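Local coordinates for protein dipicolinate synthase subunit B (PDB 3LQK) that probably forms the flavoprotein-family subunit of dipicolinate synthase, the enzyme that makes the dipicolinate of bacterial spores, at residues 23-28 with 64-69; 114-119 with 124-129. All coordinates share one frame; numbering follows the deposited sequence.

Contact 1: 23-28 with 64-69; sequences EVLPQM and KQITEE
Ile66 meets Leu25 and Met28, a selenomethionine, where the end of helix 58-66 rests against the first turn of helix 25-33. The latter forms the helical part of the beta-alpha-beta crossover between strands 9-13 and 37-41, which lie side by side and parallel in the Rossmann-like sheet of this flavoprotein-family fold. The tight part is built round Ile66, whose two branches serve different partners. CG1 lies beside the backbone N (chi1 -68°) and carries CD1 over to the other helix, 3.5 Å from Leu25 O and 4.0 Å from Leu25 CB, a methyl against both backbone and side chain. The other branch, CG2, approaches Met28 CG at 3.9 Å. Met28 runs out straight, CG anti to the backbone N and chi2 likewise extended, so that its SE also comes 4.1 Å from Ile66 CG2; the bend at chi3 (-66°) then turns CE back to Leu25 CD2 of its own helix, 3.8 Å away. No hydrogen bond crosses between the segments, and with 174 Å² buried in all the interface is modest and apolar. Its inner side is closed by the sheet, for Met28 also packs on Phe12 and Val38. The side of 64-69 is looser: Leu25 and Met28 are buried, whereas Ile66 and Thr67 remain partly exposed. At the far end the packing thins to one methyl, Thr67 CG2, 4.2 Å from Met28 SE and roughly at right angles to that chain. Thr67 is the first residue to leave the helix, and its OG1, hydrogen-bonded also to Val38 O of strand 37-41, closes an ST turn by accepting from Glu69 N at 3.2 Å.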
loop_
_atom_site.group_PDB
_atom_site.type_symbol
_atom_site.label_atom_id
_atom_site.label_comp_id
_atom_site.label_asym_id
_atom_site.label_seq_id
_atom_site.Cartn_x
_atom_site.Cartn_y
_atom_site.Cartn_z
ATOM N N GLU A 23 10.116 -30.333 -9.511
ATOM C CA GLU A 23 9.657 -30.309 -8.124
ATOM C C GLU A 23 8.117 -30.330 -7.991
ATOM O O GLU A 23 7.603 -30.767 -6.950
ATOM C CB GLU A 23 10.257 -29.081 -7.438
ATOM C CG GLU A 23 9.936 -27.730 -8.171
ATOM C CD GLU A 23 11.094 -26.714 -8.132
ATOM O OE1 GLU A 23 12.286 -27.125 -7.969
ATOM O OE2 GLU A 23 10.786 -25.494 -8.273
ATOM N N VAL A 24 7.366 -29.939 -9.029
ATOM C CA VAL A 24 5.889 -29.945 -8.917
ATOM C C VAL A 24 5.202 -31.026 -9.747
ATOM O O VAL A 24 4.126 -31.402 -9.395
ATOM C CB VAL A 24 5.245 -28.558 -9.231
ATOM C CG1 VAL A 24 5.750 -27.510 -8.271
ATOM C CG2 VAL A 24 5.570 -28.120 -10.726
ATOM N N LEU A 25 5.794 -31.542 -10.837
ATOM C CA LEU A 25 5.067 -32.548 -11.678
ATOM C C LEU A 25 4.693 -33.821 -10.904
ATOM O O LEU A 25 3.625 -34.370 -11.112
ATOM C CB LEU A 25 5.861 -32.914 -12.944
ATOM C CG LEU A 25 5.912 -31.730 -13.954
ATOM C CD1 LEU A 25 6.771 -32.056 -15.176
ATOM C CD2 LEU A 25 4.508 -31.299 -14.347
ATOM N N PRO A 26 5.567 -34.275 -9.986
ATOM C CA PRO A 26 5.170 -35.408 -9.146
ATOM C C PRO A 26 3.921 -35.088 -8.302
ATOM O O PRO A 26 3.129 -36.015 -7.967
ATOM C CB PRO A 26 6.401 -35.648 -8.265
ATOM C CG PRO A 26 7.566 -35.089 -9.082
ATOM C CD PRO A 26 6.974 -33.908 -9.792
ATOM N N GLN A 27 3.731 -33.809 -7.957
ATOM C CA GLN A 27 2.524 -33.441 -7.185
ATOM C C GLN A 27 1.302 -33.387 -8.092
ATOM O O GLN A 27 0.186 -33.776 -7.677
ATOM C CB GLN A 27 2.711 -32.120 -6.462
ATOM C CG GLN A 27 3.850 -32.118 -5.480
ATOM C CD GLN A 27 3.799 -33.310 -4.552
ATOM O OE1 GLN A 27 2.730 -33.696 -4.037
ATOM N NE2 GLN A 27 4.943 -33.923 -4.351
HETATM N N MSE A 28 1.509 -32.947 -9.340
HETATM C CA MSE A 28 0.419 -33.020 -10.324
HETATM C C MSE A 28 -0.043 -34.485 -10.500
HETATM O O MSE A 28 -1.235 -34.792 -10.582
HETATM C CB MSE A 28 0.884 -32.434 -11.661
HETATM C CG MSE A 28 -0.217 -32.312 -12.657
HETATM SE SE MSE A 28 0.330 -31.786 -14.449
HETATM C CE MSE A 28 0.951 -29.978 -14.045
ATOM N N LYS A 64 1.906 -34.268 -20.447
ATOM C CA LYS A 64 0.999 -35.057 -21.308
ATOM C C LYS A 64 0.892 -36.524 -20.893
ATOM O O LYS A 64 -0.116 -37.139 -21.150
ATOM C CB LYS A 64 1.352 -34.927 -22.786
ATOM C CG LYS A 64 0.862 -33.550 -23.357
ATOM C CD LYS A 64 1.304 -33.408 -24.843
ATOM C CE LYS A 64 0.422 -32.407 -25.696
ATOM N NZ LYS A 64 -0.019 -33.061 -27.044
ATOM N N GLN A 65 1.901 -37.026 -20.191
ATOM C CA GLN A 65 1.900 -38.366 -19.603
ATOM C C GLN A 65 1.115 -38.415 -18.290
ATOM O O GLN A 65 0.719 -39.480 -17.896
ATOM C CB GLN A 65 3.332 -38.854 -19.257
ATOM C CG GLN A 65 4.140 -39.387 -20.416
ATOM C CD GLN A 65 5.678 -39.535 -20.098
ATOM O OE1 GLN A 65 6.205 -39.207 -18.979
ATOM N NE2 GLN A 65 6.398 -39.993 -21.112
ATOM N N ILE A 66 0.975 -37.286 -17.600
ATOM C CA ILE A 66 0.240 -37.215 -16.345
ATOM C C ILE A 66 -1.263 -37.016 -16.566
ATOM O O ILE A 66 -2.081 -37.656 -15.902
ATOM C CB ILE A 66 0.844 -36.111 -15.418
ATOM C CG1 ILE A 66 2.251 -36.551 -14.957
ATOM C CG2 ILE A 66 -0.053 -35.874 -14.217
ATOM C CD1 ILE A 66 3.163 -35.409 -14.423
ATOM N N THR A 67 -1.627 -36.127 -17.490
ATOM C CA THR A 67 -3.019 -35.763 -17.710
ATOM C C THR A 67 -3.306 -35.519 -19.208
ATOM O O THR A 67 -2.474 -35.000 -19.951
ATOM C CB THR A 67 -3.404 -34.517 -16.868
ATOM O OG1 THR A 67 -4.738 -34.157 -17.181
ATOM C CG2 THR A 67 -2.468 -33.326 -17.120
ATOM N N GLU A 68 -4.486 -35.929 -19.626
ATOM C CA GLU A 68 -4.947 -35.754 -21.011
ATOM C C GLU A 68 -5.751 -34.450 -21.174
ATOM O O GLU A 68 -6.144 -34.097 -22.290
ATOM C CB GLU A 68 -5.811 -36.969 -21.415
ATOM N N GLU A 69 -5.993 -33.714 -20.092
ATOM C CA GLU A 69 -6.657 -32.410 -20.273
ATOM C C GLU A 69 -5.768 -31.490 -21.128
ATOM O O GLU A 69 -4.575 -31.381 -20.862
ATOM C CB GLU A 69 -6.968 -31.786 -18.903
ATOM C CG GLU A 69 -7.972 -32.582 -18.085
ATOM C CD GLU A 69 -9.340 -32.687 -18.772
ATOM O OE1 GLU A 69 -9.799 -31.686 -19.407
ATOM O OE2 GLU A 69 -9.950 -33.775 -18.652
#

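Contact 2: 114-119 with 124-129; sequences MGAKAT and KPVVVG
Thr119 has a chi1 of -61°, which sets CG2 anti to the backbone N and aims this methyl at segment 124-129, while OG1 stays beside the N and turns back to its own helix. Val126 places CG2 beside its N, facing Ala116. The hydroxyl of Thr119 donates to Gly115 O at 2.7 Å, the donor tilted about 30° from the carbonyl plane; this bond fixes the rotation about CA-CB and so the place of the methyl. CG2 then lies 3.5 Å from Pro125 O and 3.6 Å from Lys124 CB. Helix 111-121 belongs to the crossover between the parallel neighbours 89-95 and 126-132, and the chain reverses here to enter the second strand. The reversal is tied by one backbone bond, Lys124 N to Thr119 O, 3.1 Å long with an N-H...O angle of 155°. Lys124 CB points toward the helix, but the end of the chain leads away. One helical turn before Thr119, Ala116 meets Val126 CG2, which rests 3.9 Å from Ala116 O and 4.3 Å from Ala116 CB. Ala116 and Thr119 also pack on Ile92 and Met90 of strand 89-95, whereas Lys117, on another side, sends NZ to a hydrogen bond with Thr132 OG1 of a second subunit.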
loop_
_atom_site.group_PDB
_atom_site.type_symbol
_atom_site.label_atom_id
_atom_site.label_comp_id
_atom_site.label_asym_id
_atom_site.label_seq_id
_atom_site.Cartn_x
_atom_site.Cartn_y
_atom_site.Cartn_z
HETATM N N MSE A 114 -4.886 -15.742 -15.433
HETATM C CA MSE A 114 -6.314 -15.687 -15.837
HETATM C C MSE A 114 -7.081 -16.842 -15.236
HETATM O O MSE A 114 -8.203 -16.667 -14.783
HETATM C CB MSE A 114 -6.431 -15.628 -17.353
HETATM C CG MSE A 114 -7.821 -15.658 -17.881
HETATM SE SE MSE A 114 -8.801 -14.023 -17.345
HETATM C CE MSE A 114 -7.850 -12.742 -18.407
ATOM N N GLY A 115 -6.460 -18.043 -15.160
ATOM C CA GLY A 115 -7.085 -19.146 -14.463
ATOM C C GLY A 115 -7.408 -18.821 -12.993
ATOM O O GLY A 115 -8.491 -19.137 -12.486
ATOM N N ALA A 116 -6.455 -18.196 -12.330
ATOM C CA ALA A 116 -6.618 -17.782 -10.942
ATOM C C ALA A 116 -7.749 -16.745 -10.814
ATOM O O ALA A 116 -8.634 -16.867 -9.971
ATOM C CB ALA A 116 -5.280 -17.209 -10.389
ATOM N N LYS A 117 -7.724 -15.743 -11.672
ATOM C CA LYS A 117 -8.793 -14.704 -11.686
ATOM C C LYS A 117 -10.147 -15.336 -11.926
ATOM O O LYS A 117 -11.094 -15.036 -11.232
ATOM C CB LYS A 117 -8.489 -13.608 -12.720
ATOM C CG LYS A 117 -9.372 -12.342 -12.646
ATOM C CD LYS A 117 -9.264 -11.504 -13.929
ATOM C CE LYS A 117 -10.078 -10.186 -13.830
ATOM N NZ LYS A 117 -10.027 -9.330 -15.073
ATOM N N ALA A 118 -10.233 -16.245 -12.889
ATOM C CA ALA A 118 -11.503 -16.900 -13.220
ATOM C C ALA A 118 -12.012 -17.773 -12.053
ATOM O O ALA A 118 -13.203 -18.026 -11.937
ATOM C CB ALA A 118 -11.352 -17.733 -14.458
ATOM N N THR A 119 -11.112 -18.223 -11.184
ATOM C CA THR A 119 -11.489 -19.119 -10.090
ATOM C C THR A 119 -11.977 -18.262 -8.925
ATOM O O THR A 119 -13.007 -18.543 -8.305
ATOM C CB THR A 119 -10.274 -19.983 -9.714
ATOM O OG1 THR A 119 -9.911 -20.763 -10.863
ATOM C CG2 THR A 119 -10.559 -20.925 -8.537
ATOM N N LYS A 124 -14.039 -19.451 -5.552
ATOM C CA LYS A 124 -13.381 -20.710 -5.349
ATOM C C LYS A 124 -11.864 -20.496 -5.027
ATOM O O LYS A 124 -11.291 -19.459 -5.347
ATOM C CB LYS A 124 -13.546 -21.578 -6.589
ATOM C CG LYS A 124 -14.996 -21.957 -6.957
ATOM C CD LYS A 124 -15.588 -22.814 -5.952
ATOM C CE LYS A 124 -16.909 -23.465 -6.460
ATOM N NZ LYS A 124 -18.048 -22.541 -6.147
ATOM N N PRO A 125 -11.240 -21.489 -4.378
ATOM C CA PRO A 125 -9.901 -21.298 -3.836
ATOM C C PRO A 125 -8.768 -21.340 -4.804
ATOM O O PRO A 125 -8.754 -22.151 -5.766
ATOM C CB PRO A 125 -9.745 -22.478 -2.868
ATOM C CG PRO A 125 -10.635 -23.541 -3.394
ATOM C CD PRO A 125 -11.869 -22.721 -3.855
ATOM N N VAL A 126 -7.780 -20.493 -4.558
ATOM C CA VAL A 126 -6.515 -20.567 -5.275
ATOM C C VAL A 126 -5.454 -20.897 -4.262
ATOM O O VAL A 126 -5.397 -20.238 -3.201
ATOM C CB VAL A 126 -6.146 -19.173 -5.940
ATOM C CG1 VAL A 126 -4.725 -19.192 -6.615
ATOM C CG2 VAL A 126 -7.215 -18.831 -6.965
ATOM N N VAL A 127 -4.591 -21.854 -4.594
ATOM C CA VAL A 127 -3.524 -22.340 -3.723
ATOM C C VAL A 127 -2.226 -22.064 -4.420
ATOM O O VAL A 127 -2.049 -22.475 -5.555
ATOM C CB VAL A 127 -3.662 -23.835 -3.508
ATOM C CG1 VAL A 127 -2.392 -24.461 -2.842
ATOM C CG2 VAL A 127 -4.963 -24.144 -2.728
ATOM N N VAL A 128 -1.305 -21.375 -3.753
ATOM C CA VAL A 128 -0.046 -20.962 -4.346
ATOM C C VAL A 128 1.151 -21.577 -3.615
ATOM O O VAL A 128 1.148 -21.709 -2.397
ATOM C CB VAL A 128 0.097 -19.380 -4.389
ATOM C CG1 VAL A 128 -1.058 -18.743 -5.207
ATOM C CG2 VAL A 128 0.110 -18.789 -3.085
ATOM N N GLY A 129 2.149 -21.988 -4.395
ATOM C CA GLY A 129 3.470 -22.416 -3.899
ATOM C C GLY A 129 4.571 -21.445 -4.266
ATOM O O GLY A 129 5.105 -21.481 -5.395
#

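How the contacts relate
Contact 1 precedes contact 2 along the chain, and both lie within the flavoprotein-family region. Their centres lie about 18 Å apart, and about 7 Å separates their nearest atoms, so they do not touch. The link is the sheet: parallel pairing runs from strand 37-41 through 9-13 and 89-95 to 126-132. The helix of 23-28 connects the first two of these strands, and the helix of 114-119 leads from 89-95 into 126-132. Helix 58-66, the other half of contact 1, lies between these two crossovers, in the connection from 37-41 to 89-95. Contact 1 joins two helices and is partly buried, whereas contact 2, between a helix and its following strand, is buried.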